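Local coordinates for peptide methionine sulfoxide reductase MsrA (Treponema denticola ATCC 35405, PDB 5FA9), which probably repairs oxidised proteins by reducing methionine sulfoxide back to methionine, as a fusion of MsrA and MsrB reductases, at residues Gly14-Phe19 with Lys26-Gly31. The protein carries 2 engineered substitutions. Sequence-based numbering, arbitrary orientation.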
loop_
_atom_site.group_PDB
_atom_site.type_symbol
_atom_site.label_atom_id
_atom_site.label_comp_id
_atom_site.label_asym_id
_atom_site.label_seq_id
_atom_site.Cartn_x
_atom_site.Cartn_y
_atom_site.Cartn_z
ATOM N N GLY B 14 6.438 -12.658 18.114
ATOM C CA GLY B 14 7.743 -12.852 17.511
ATOM C C GLY B 14 7.740 -12.586 16.019
ATOM O O GLY B 14 8.703 -12.041 15.477
ATOM N N VAL B 15 6.657 -12.978 15.356
ATOM C CA VAL B 15 6.523 -12.785 13.916
ATOM C C VAL B 15 6.572 -11.303 13.554
ATOM O O VAL B 15 7.267 -10.908 12.617
ATOM C CB VAL B 15 5.214 -13.397 13.386
ATOM C CG1 VAL B 15 5.103 -13.195 11.884
ATOM C CG2 VAL B 15 5.145 -14.876 13.731
ATOM N N GLU B 16 5.843 -10.484 14.305
ATOM C CA GLU B 16 5.849 -9.044 14.077
ATOM C C GLU B 16 7.200 -8.447 14.453
ATOM O O GLU B 16 7.716 -7.573 13.756
ATOM C CB GLU B 16 4.736 -8.355 14.870
ATOM C CG GLU B 16 4.655 -6.858 14.615
ATOM C CD GLU B 16 3.570 -6.176 15.424
ATOM O OE1 GLU B 16 3.339 -6.587 16.580
ATOM O OE2 GLU B 16 2.948 -5.226 14.902
ATOM N N GLY B 17 7.764 -8.922 15.559
ATOM C CA GLY B 17 9.057 -8.456 16.027
ATOM C C GLY B 17 10.163 -8.691 15.017
ATOM O O GLY B 17 11.121 -7.922 14.938
ATOM N N TYR B 18 10.028 -9.762 14.242
ATOM C CA TYR B 18 11.004 -10.091 13.212
ATOM C C TYR B 18 10.836 -9.209 11.978
ATOM O O TYR B 18 11.769 -8.520 11.566
ATOM C CB TYR B 18 10.893 -11.567 12.821
ATOM C CG TYR B 18 11.930 -12.015 11.813
ATOM C CD1 TYR B 18 13.166 -12.490 12.227
ATOM C CD2 TYR B 18 11.668 -11.967 10.449
ATOM C CE1 TYR B 18 14.118 -12.899 11.310
ATOM C CE2 TYR B 18 12.611 -12.374 9.526
ATOM C CZ TYR B 18 13.834 -12.840 9.962
ATOM O OH TYR B 18 14.775 -13.247 9.045
ATOM N N PHE B 19 9.641 -9.238 11.394
ATOM C CA PHE B 19 9.391 -8.573 10.118
ATOM C C PHE B 19 9.454 -7.050 10.198
ATOM O O PHE B 19 9.658 -6.382 9.185
ATOM C CB PHE B 19 8.032 -9.002 9.559
ATOM C CG PHE B 19 8.061 -10.326 8.853
ATOM C CD1 PHE B 19 8.451 -10.407 7.526
ATOM C CD2 PHE B 19 7.703 -11.489 9.513
ATOM C CE1 PHE B 19 8.485 -11.624 6.871
ATOM C CE2 PHE B 19 7.732 -12.708 8.865
ATOM C CZ PHE B 19 8.125 -12.775 7.541
ATOM N N LYS B 26 6.614 -1.326 5.790
ATOM C CA LYS B 26 6.135 -0.003 6.170
ATOM C C LYS B 26 5.170 -0.049 7.351
ATOM O O LYS B 26 5.012 0.939 8.067
ATOM C CB LYS B 26 5.465 0.677 4.975
ATOM C CG LYS B 26 6.287 0.626 3.697
ATOM C CD LYS B 26 6.155 1.915 2.905
ATOM C CE LYS B 26 6.979 3.030 3.530
ATOM N NZ LYS B 26 6.651 4.360 2.949
ATOM N N GLU B 27 4.531 -1.197 7.554
ATOM C CA GLU B 27 3.561 -1.344 8.635
ATOM C C GLU B 27 3.301 -2.810 8.970
ATOM O O GLU B 27 3.154 -3.645 8.078
ATOM C CB GLU B 27 2.246 -0.650 8.262
ATOM C CG GLU B 27 1.082 -0.956 9.193
ATOM C CD GLU B 27 -0.160 -0.153 8.855
ATOM O OE1 GLU B 27 -0.032 1.058 8.581
ATOM O OE2 GLU B 27 -1.267 -0.732 8.861
ATOM N N THR B 28 3.250 -3.114 10.264
ATOM C CA THR B 28 2.903 -4.452 10.730
ATOM C C THR B 28 1.750 -4.396 11.726
ATOM O O THR B 28 1.678 -3.488 12.555
ATOM C CB THR B 28 4.102 -5.158 11.390
ATOM O OG1 THR B 28 4.599 -4.356 12.470
ATOM C CG2 THR B 28 5.214 -5.385 10.380
ATOM N N ASP B 29 0.849 -5.370 11.638
ATOM C CA ASP B 29 -0.273 -5.466 12.566
ATOM C C ASP B 29 -0.554 -6.921 12.917
ATOM O O ASP B 29 -0.616 -7.777 12.037
ATOM C CB ASP B 29 -1.530 -4.826 11.973
ATOM C CG ASP B 29 -1.331 -3.369 11.614
ATOM O OD1 ASP B 29 -1.168 -2.543 12.536
ATOM O OD2 ASP B 29 -1.341 -3.052 10.407
ATOM N N THR B 30 -0.734 -7.194 14.204
ATOM C CA THR B 30 -1.054 -8.540 14.658
ATOM C C THR B 30 -2.562 -8.740 14.705
ATOM O O THR B 30 -3.308 -7.814 15.023
ATOM C CB THR B 30 -0.454 -8.827 16.045
ATOM O OG1 THR B 30 -0.927 -7.853 16.983
ATOM C CG2 THR B 30 1.061 -8.770 15.987
ATOM N N GLY B 31 -3.009 -9.950 14.386
ATOM C CA GLY B 31 -4.431 -10.237 14.357
ATOM C C GLY B 31 -4.769 -11.708 14.210
ATOM O O GLY B 31 -3.901 -12.576 14.322
#
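Glu16 reaches from the helix to the strand and lays its extended side chain between Thr28 and Thr30. With CG anti to the backbone N (chi1 -177°) and the chain straight beyond it, the carboxylate is carried out to the strand, where its two oxygens meet different residues. Glu16 OE2 lies 3.1 Å from Thr28 OG1, at a distance suited to a hydrogen bond from the threonine, though its proton could serve another acceptor instead. The same Glu16 OE2 comes to 3.2 Å from Thr28 O; both are acceptors, so this approach brings no bond. The other oxygen, Glu16 OE1, sits 3.2 Å from the methyl Thr30 CG2 and takes a hydrogen bond from the backbone N of Asp141.

The aliphatic part of the glutamate contributes as well. Its CG lies 3.7 Å from Thr28 CB, the two side chains meeting at a slant, whereas Glu16 and Thr30 run nearly perpendicular. In Thr30 the hydroxyl stands between the backbone N and the carbonyl carbon (chi1 57°), which leaves the methyl for the glutamate while OG1 makes a weak hydrogen bond to O of His139, a residue lining the pocket of the bound dithiane-diol. The Thr30 side chain is about 8 Å from that ligand and from the side chain of Ser11, an engineered residue at the predicted active-site position.

Helix 12-19 is the crossover helix of a split beta-alpha-beta unit: it links the parallel strands 2-8 and 25-33, between which lies antiparallel strand 51-59. The short helix and strand segments run antiparallel, at 176°, with axes 8.7 Å apart. Val15 and Glu16 pack on Val54 of strand 51-59, while Phe19 turns its ring away from strand 25-33 to meet Leu7 of strand 2-8, Ile56, and Leu68, His71 and Tyr72 of helix 65-74.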